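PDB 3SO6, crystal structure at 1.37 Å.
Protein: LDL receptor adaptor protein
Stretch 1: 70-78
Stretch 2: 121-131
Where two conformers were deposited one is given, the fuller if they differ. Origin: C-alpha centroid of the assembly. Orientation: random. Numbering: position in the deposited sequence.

Stretch 1 70-78: SIYRISYCT
Stretch 2, residues 121-131: QAFKVAFEFWQ

After S70, residues 71-73 form a short 3-10 segment (phi/psi near -55/-32, -71/-17 and -85/-20), held by R73 N to S70 O at 2.9 Å and I74 N to I71 O at 3.2 Å. The S70 side chain (chi1 t) adds a hydrogen bond from Y72 N to S70 OG, 3.2 Å. The chain then extends as strand 74-78 (-91/123 at I74; -162/150, -143/162 and -152/142 from Y76 to T78), which departs from extended geometry at S75 (-96/-26). Stretch 2 is regular helix, phi near -62° and psi near -42°, with i to i+4 bonds such as A126 N to A122 O at 2.9 Å. Strand and helix run roughly antiparallel, at 151°, their axes 10.7 Å apart at closest; the nearest CA atoms, of I71 and F123, lie 7.1 Å apart.

No hydrogen bond or salt bridge crosses between the stretches; packing of mostly apolar side chains joins them, burying 352 Å² in all. I71, I74, C77, A122, F123 and A126 are buried. F123 (chi1 m, chi2 -18°) contributes most. Its CB points sideways, but the end of the side chain, the flat ring, comes nearer the strand. I74 CG2 approaches F123 CE1 at 3.5 Å and I71 CD1 approaches F123 CD1 at 3.9 Å, both at the ring edge. C77 (chi1 p) brings its polarizable SG to 3.9 Å from F123 CE2, obliquely placed.

I71 (chi1 t, chi2 p) points toward the helix, where small residues leave room for its branched chain: I71 CG1 lies 3.7 Å from A126 CB, and I71 CD1 4.1 Å from A122 CB. I74 (m, t) also points toward the helix, its apolar side chain leaving no polar group to satisfy, whereas S75 and Y76 point away.

One helical turn beyond A126, W130 (chi1 t, chi2 93°) meets Y72 (chi1 m, chi2 -63°) obliquely, Y72 CE1 to W130 CD1 at 4.1 Å. Both are partly exposed; their broad rings still give apolar surface to each other.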

ATOM      1  N   SER A  70       1.569  -3.200   9.533  1.00 14.78           N
ATOM      2  CA  SER A  70       1.341  -4.647   9.720  1.00 14.91           C
ATOM      3  C   SER A  70       0.483  -5.159   8.579  1.00 14.41           C
ATOM      4  O   SER A  70      -0.556  -4.553   8.222  1.00 15.57           O
ATOM      5  CB  SER A  70       0.593  -4.864  11.034  1.00 17.13           C
ATOM      6  OG  SER A  70       0.186  -6.197  11.131  1.00 19.67           O
ATOM      7  N   ILE A  71       0.796  -6.361   8.106  1.00 13.87           N
ATOM      8  CA  ILE A  71      -0.029  -7.007   7.055  1.00 13.62           C
ATOM      9  C   ILE A  71      -1.495  -7.101   7.487  1.00 13.70           C
ATOM     10  O   ILE A  71      -2.359  -7.010   6.624  1.00 13.06           O
ATOM     11  CB  ILE A  71       0.579  -8.446   6.700  1.00 13.55           C
ATOM     12  CG1 ILE A  71       0.157  -8.898   5.328  1.00 15.77           C
ATOM     13  CG2 ILE A  71       0.333  -9.466   7.876  1.00 14.36           C
ATOM     14  CD1 ILE A  71       0.811  -8.217   4.192  1.00 15.64           C
ATOM     15  N   TYR A  72      -1.779  -7.267   8.792  1.00 13.41           N
ATOM     16  CA  TYR A  72      -3.173  -7.440   9.218  1.00 13.31           C
ATOM     17  C   TYR A  72      -4.020  -6.189   9.109  1.00 13.59           C
ATOM     18  O   TYR A  72      -5.231  -6.234   9.125  1.00 15.97           O
ATOM     19  CB  TYR A  72      -3.214  -7.902  10.650  1.00 15.18           C
ATOM     20  CG  TYR A  72      -2.503  -9.194  10.902  1.00 16.07           C
ATOM     21  CD1 TYR A  72      -2.932 -10.394  10.290  1.00 17.53           C
ATOM     22  CD2 TYR A  72      -1.409  -9.219  11.772  1.00 16.66           C
ATOM     23  CE1 TYR A  72      -2.256 -11.570  10.578  1.00 17.72           C
ATOM     24  CE2 TYR A  72      -0.718 -10.396  12.027  1.00 20.16           C
ATOM     25  CZ  TYR A  72      -1.152 -11.582  11.412  1.00 20.00           C
ATOM     26  OH  TYR A  72      -0.526 -12.822  11.682  1.00 24.37           O
ATOM     27  N   ARG A  73      -3.357  -5.048   8.983  1.00 14.15           N
ATOM     28  CA  ARG A  73      -4.038  -3.773   8.808  1.00 13.08           C
ATOM     29  C   ARG A  73      -4.400  -3.447   7.361  1.00 12.79           C
ATOM     30  O   ARG A  73      -5.169  -2.484   7.138  1.00 14.21           O
ATOM     31  CB  ARG A  73      -3.135  -2.648   9.325  1.00 14.96           C
ATOM     32  CG  ARG A  73      -2.943  -2.659  10.842  1.00 15.87           C
ATOM     33  CD  ARG A  73      -1.835  -1.638  11.275  1.00 18.57           C
ATOM     34  NE  ARG A  73      -2.095  -0.313  10.728  1.00 18.51           N
ATOM     35  CZ  ARG A  73      -1.179   0.636  10.506  1.00 18.78           C
ATOM     36  NH1 ARG A  73       0.096   0.458  10.801  1.00 20.33           N
ATOM     37  NH2 ARG A  73      -1.508   1.792   9.898  1.00 21.00           N
ATOM     38  N   ILE A  74      -3.748  -4.095   6.366  1.00 12.30           N
ATOM     39  CA  ILE A  74      -3.850  -3.669   4.961  1.00 11.39           C
ATOM     40  C   ILE A  74      -5.009  -4.458   4.388  1.00 11.66           C
ATOM     41  O   ILE A  74      -5.023  -5.707   4.503  1.00 12.61           O
ATOM     42  CB  ILE A  74      -2.541  -3.961   4.198  1.00 11.50           C
ATOM     43  CG1 ILE A  74      -1.334  -3.251   4.841  1.00 12.53           C
ATOM     44  CG2 ILE A  74      -2.764  -3.643   2.735  1.00 12.76           C
ATOM     45  CD1 ILE A  74       0.020  -3.711   4.248  1.00 13.73           C
ATOM     46  N   SER A  75      -6.013  -3.769   3.845  1.00  9.86           N
ATOM     47  CA  SER A  75      -7.169  -4.464   3.302  1.00 12.68           C
ATOM     48  C   SER A  75      -7.095  -4.702   1.850  1.00 10.94           C
ATOM     49  O   SER A  75      -7.728  -5.645   1.354  1.00 11.72           O
ATOM     50  CB  SER A  75      -8.449  -3.672   3.614  1.00 12.17           C
ATOM     51  OG  SER A  75      -8.248  -2.334   3.246  1.00 13.71           O
ATOM     52  N   TYR A  76      -6.354  -3.870   1.103  1.00 10.80           N
ATOM     53  CA  TYR A  76      -6.548  -3.817  -0.372  0.50 10.49           C
ATOM     54  C   TYR A  76      -5.322  -3.152  -0.984  1.00 10.30           C
ATOM     55  O   TYR A  76      -4.755  -2.232  -0.364  1.00 10.23           O
ATOM     56  CB  TYR A  76      -7.821  -2.969  -0.628  0.50 10.99           C
ATOM     57  CG  TYR A  76      -8.391  -3.054  -2.052  0.50  9.15           C
ATOM     58  CD1 TYR A  76      -9.081  -4.164  -2.506  0.50 12.34           C
ATOM     59  CD2 TYR A  76      -8.252  -1.959  -2.950  0.50  9.51           C
ATOM     60  CE1 TYR A  76      -9.613  -4.194  -3.781  0.50 12.18           C
ATOM     61  CE2 TYR A  76      -8.749  -2.022  -4.234  0.50 10.62           C
ATOM     62  CZ  TYR A  76      -9.424  -3.128  -4.649  0.50 12.87           C
ATOM     63  OH  TYR A  76      -9.896  -3.172  -5.939  0.50 15.32           O
ATOM     64  N   CYS A  77      -4.971  -3.521  -2.212  1.00  8.57           N
ATOM     65  CA  CYS A  77      -4.010  -2.768  -2.933  1.00  8.88           C
ATOM     66  C   CYS A  77      -4.364  -2.713  -4.412  1.00 10.16           C
ATOM     67  O   CYS A  77      -5.135  -3.536  -4.889  1.00 10.66           O
ATOM     68  CB  CYS A  77      -2.579  -3.257  -2.734  1.00 10.28           C
ATOM     69  SG  CYS A  77      -2.227  -4.864  -3.456  1.00 13.36           S
ATOM     70  N   THR A  78      -3.761  -1.747  -5.098  1.00  8.79           N
ATOM     71  CA  THR A  78      -4.134  -1.461  -6.491  1.00  9.09           C
ATOM     72  C   THR A  78      -2.998  -0.865  -7.317  1.00  8.06           C
ATOM     73  O   THR A  78      -2.270  -0.027  -6.801  1.00  9.60           O
ATOM     74  CB  THR A  78      -5.369  -0.503  -6.510  1.00 10.40           C
ATOM     75  OG1 THR A  78      -5.755  -0.214  -7.841  1.00 13.28           O
ATOM     76  CG2 THR A  78      -5.081   0.871  -5.823  1.00 13.80           C
ATOM     77  N   GLN A 121       1.414 -11.118  -3.357  1.00 10.56           N
ATOM     78  CA  GLN A 121       2.140 -12.249  -2.823  1.00 11.73           C
ATOM     79  C   GLN A 121       2.271 -12.186  -1.314  1.00 10.69           C
ATOM     80  O   GLN A 121       2.110 -13.215  -0.629  1.00 11.51           O
ATOM     81  CB  GLN A 121       3.503 -12.417  -3.481  1.00 14.07           C
ATOM     82  CG  GLN A 121       4.235 -13.699  -3.011  1.00 17.26           C
ATOM     83  CD  GLN A 121       5.770 -13.742  -3.368  1.00 24.76           C
ATOM     84  OE1 GLN A 121       6.295 -12.880  -4.073  1.00 24.48           O
ATOM     85  NE2 GLN A 121       6.486 -14.788  -2.848  1.00 26.37           N
ATOM     86  N   ALA A 122       2.553 -11.010  -0.780  1.00  9.75           N
ATOM     87  CA  ALA A 122       2.641 -10.882   0.665  1.00  9.75           C
ATOM     88  C   ALA A 122       1.311 -11.213   1.354  1.00 10.31           C
ATOM     89  O   ALA A 122       1.321 -11.903   2.392  1.00 10.60           O
ATOM     90  CB  ALA A 122       3.028  -9.485   1.012  1.00 11.14           C
ATOM     91  N   PHE A 123       0.177 -10.761   0.781  1.00 10.01           N
ATOM     92  CA  PHE A 123      -1.124 -11.102   1.372  1.00 10.19           C
ATOM     93  C   PHE A 123      -1.285 -12.605   1.380  1.00 10.64           C
ATOM     94  O   PHE A 123      -1.754 -13.199   2.342  1.00 11.48           O
ATOM     95  CB  PHE A 123      -2.249 -10.573   0.509  1.00 10.04           C
ATOM     96  CG  PHE A 123      -2.402  -9.067   0.445  1.00 10.58           C
ATOM     97  CD1 PHE A 123      -1.838  -8.193   1.392  1.00 10.56           C
ATOM     98  CD2 PHE A 123      -3.251  -8.508  -0.565  1.00 10.40           C
ATOM     99  CE1 PHE A 123      -2.091  -6.823   1.310  1.00  9.64           C
ATOM    100  CE2 PHE A 123      -3.529  -7.168  -0.611  1.00 10.52           C
ATOM    101  CZ  PHE A 123      -2.915  -6.314   0.310  1.00 11.03           C
ATOM    102  N   LYS A 124      -0.972 -13.298   0.275  1.00 10.96           N
ATOM    103  CA  LYS A 124      -1.169 -14.739   0.135  1.00 11.42           C
ATOM    104  C   LYS A 124      -0.284 -15.525   1.098  1.00 10.32           C
ATOM    105  O   LYS A 124      -0.748 -16.415   1.823  1.00 11.64           O
ATOM    106  CB  LYS A 124      -0.890 -15.160  -1.313  1.00 13.77           C
ATOM    107  CG  LYS A 124      -1.097 -16.690  -1.494  1.00 15.88           C
ATOM    108  CD  LYS A 124      -0.887 -17.144  -3.010  1.00 18.16           C
ATOM    109  CE  LYS A 124      -1.544 -18.528  -3.229  1.00 26.00           C
ATOM    110  NZ  LYS A 124      -0.556 -19.560  -3.112  1.00 35.79           N
ATOM    111  N   VAL A 125       0.998 -15.171   1.155  1.00  9.98           N
ATOM    112  CA  VAL A 125       1.913 -15.887   2.029  1.00 11.07           C
ATOM    113  C   VAL A 125       1.535 -15.580   3.490  1.00 10.25           C
ATOM    114  O   VAL A 125       1.539 -16.528   4.315  1.00 10.01           O
ATOM    115  CB  VAL A 125       3.347 -15.464   1.702  1.00 11.16           C
ATOM    116  CG1 VAL A 125       4.301 -16.053   2.768  1.00 13.30           C
ATOM    117  CG2 VAL A 125       3.691 -15.953   0.325  1.00 14.53           C
ATOM    118  N   ALA A 126       1.186 -14.373   3.854  1.00  9.92           N
ATOM    119  CA  ALA A 126       0.731 -14.098   5.242  1.00  9.34           C
ATOM    120  C   ALA A 126      -0.473 -14.932   5.599  1.00  9.73           C
ATOM    121  O   ALA A 126      -0.553 -15.449   6.703  1.00 12.08           O
ATOM    122  CB  ALA A 126       0.472 -12.601   5.421  1.00 11.44           C
ATOM    123  N   PHE A 127      -1.405 -15.043   4.670  1.00 10.50           N
ATOM    124  CA  PHE A 127      -2.579 -15.886   4.924  1.00 10.83           C
ATOM    125  C   PHE A 127      -2.209 -17.351   5.193  1.00 10.88           C
ATOM    126  O   PHE A 127      -2.760 -17.982   6.079  1.00 11.76           O
ATOM    127  CB  PHE A 127      -3.577 -15.758   3.763  1.00 12.91           C
ATOM    128  CG  PHE A 127      -4.839 -16.542   4.007  1.00 13.84           C
ATOM    129  CD1 PHE A 127      -5.725 -16.160   5.025  1.00 18.07           C
ATOM    130  CD2 PHE A 127      -5.091 -17.675   3.308  1.00 20.23           C
ATOM    131  CE1 PHE A 127      -6.919 -16.841   5.202  1.00 21.34           C
ATOM    132  CE2 PHE A 127      -6.290 -18.440   3.597  1.00 24.40           C
ATOM    133  CZ  PHE A 127      -7.155 -17.984   4.571  1.00 22.33           C
ATOM    134  N   GLU A 128      -1.273 -17.891   4.393  1.00 10.58           N
ATOM    135  CA  GLU A 128      -0.834 -19.217   4.654  1.00  9.76           C
ATOM    136  C   GLU A 128      -0.108 -19.369   5.993  1.00  9.86           C
ATOM    137  O   GLU A 128      -0.309 -20.418   6.641  1.00 11.56           O
ATOM    138  CB  GLU A 128       0.036 -19.710   3.479  1.00 11.09           C
ATOM    139  CG  GLU A 128      -0.809 -19.845   2.236  1.00 13.64           C
ATOM    140  CD  GLU A 128      -0.031 -20.246   1.011  1.00 16.82           C
ATOM    141  OE1 GLU A 128       0.960 -21.042   1.183  1.00 20.36           O
ATOM    142  OE2 GLU A 128      -0.451 -19.874  -0.106  1.00 23.05           O
ATOM    143  N   PHE A 129       0.713 -18.395   6.409  1.00  9.41           N
ATOM    144  CA  PHE A 129       1.238 -18.487   7.778  1.00 10.06           C
ATOM    145  C   PHE A 129       0.106 -18.486   8.814  1.00 10.85           C
ATOM    146  O   PHE A 129       0.100 -19.247   9.798  1.00 10.87           O
ATOM    147  CB  PHE A 129       2.156 -17.292   8.040  1.00 10.95           C
ATOM    148  CG  PHE A 129       3.586 -17.463   7.593  1.00 10.84           C
ATOM    149  CD1 PHE A 129       4.501 -18.056   8.447  1.00 14.39           C
ATOM    150  CD2 PHE A 129       4.039 -16.932   6.405  1.00 13.20           C
ATOM    151  CE1 PHE A 129       5.822 -18.240   8.063  1.00 17.09           C
ATOM    152  CE2 PHE A 129       5.376 -17.035   6.043  1.00 15.37           C
ATOM    153  CZ  PHE A 129       6.248 -17.728   6.853  1.00 17.10           C
ATOM    154  N   TRP A 130      -0.879 -17.649   8.561  1.00 10.89           N
ATOM    155  CA  TRP A 130      -1.954 -17.462   9.541  1.00 11.78           C
ATOM    156  C   TRP A 130      -2.732 -18.776   9.749  1.00 11.20           C
ATOM    157  O   TRP A 130      -3.088 -19.134  10.873  1.00 12.00           O
ATOM    158  CB  TRP A 130      -2.844 -16.281   9.088  1.00 13.78           C
ATOM    159  CG  TRP A 130      -4.059 -16.063   9.914  1.00 13.66           C
ATOM    160  CD1 TRP A 130      -4.159 -15.209  11.002  1.00 14.62           C
ATOM    161  CD2 TRP A 130      -5.386 -16.588   9.662  1.00 12.69           C
ATOM    162  NE1 TRP A 130      -5.458 -15.286  11.510  1.00 15.88           N
ATOM    163  CE2 TRP A 130      -6.233 -16.071  10.691  1.00 12.70           C
ATOM    164  CE3 TRP A 130      -5.926 -17.491   8.728  1.00 14.30           C
ATOM    165  CZ2 TRP A 130      -7.609 -16.417  10.788  1.00 15.09           C
ATOM    166  CZ3 TRP A 130      -7.274 -17.799   8.781  1.00 14.59           C
ATOM    167  CH2 TRP A 130      -8.118 -17.283   9.841  1.00 15.17           C
ATOM    168  N   GLN A 131      -2.933 -19.489   8.637  1.00 10.93           N
ATOM    169  CA  GLN A 131      -3.746 -20.707   8.680  1.00 11.05           C
ATOM    170  C   GLN A 131      -3.072 -21.766   9.549  1.00 10.64           C
ATOM    171  O   GLN A 131      -3.767 -22.615  10.109  1.00 12.50           O
ATOM    172  CB  GLN A 131      -3.932 -21.255   7.296  1.00 12.74           C
ATOM    173  CG  GLN A 131      -4.874 -20.465   6.458  1.00 12.78           C
ATOM    174  CD  GLN A 131      -5.119 -21.174   5.195  1.00 13.55           C
ATOM    175  OE1 GLN A 131      -4.206 -21.302   4.404  1.00 16.78           O
ATOM    176  NE2 GLN A 131      -6.304 -21.634   4.952  1.00 18.74           N
TER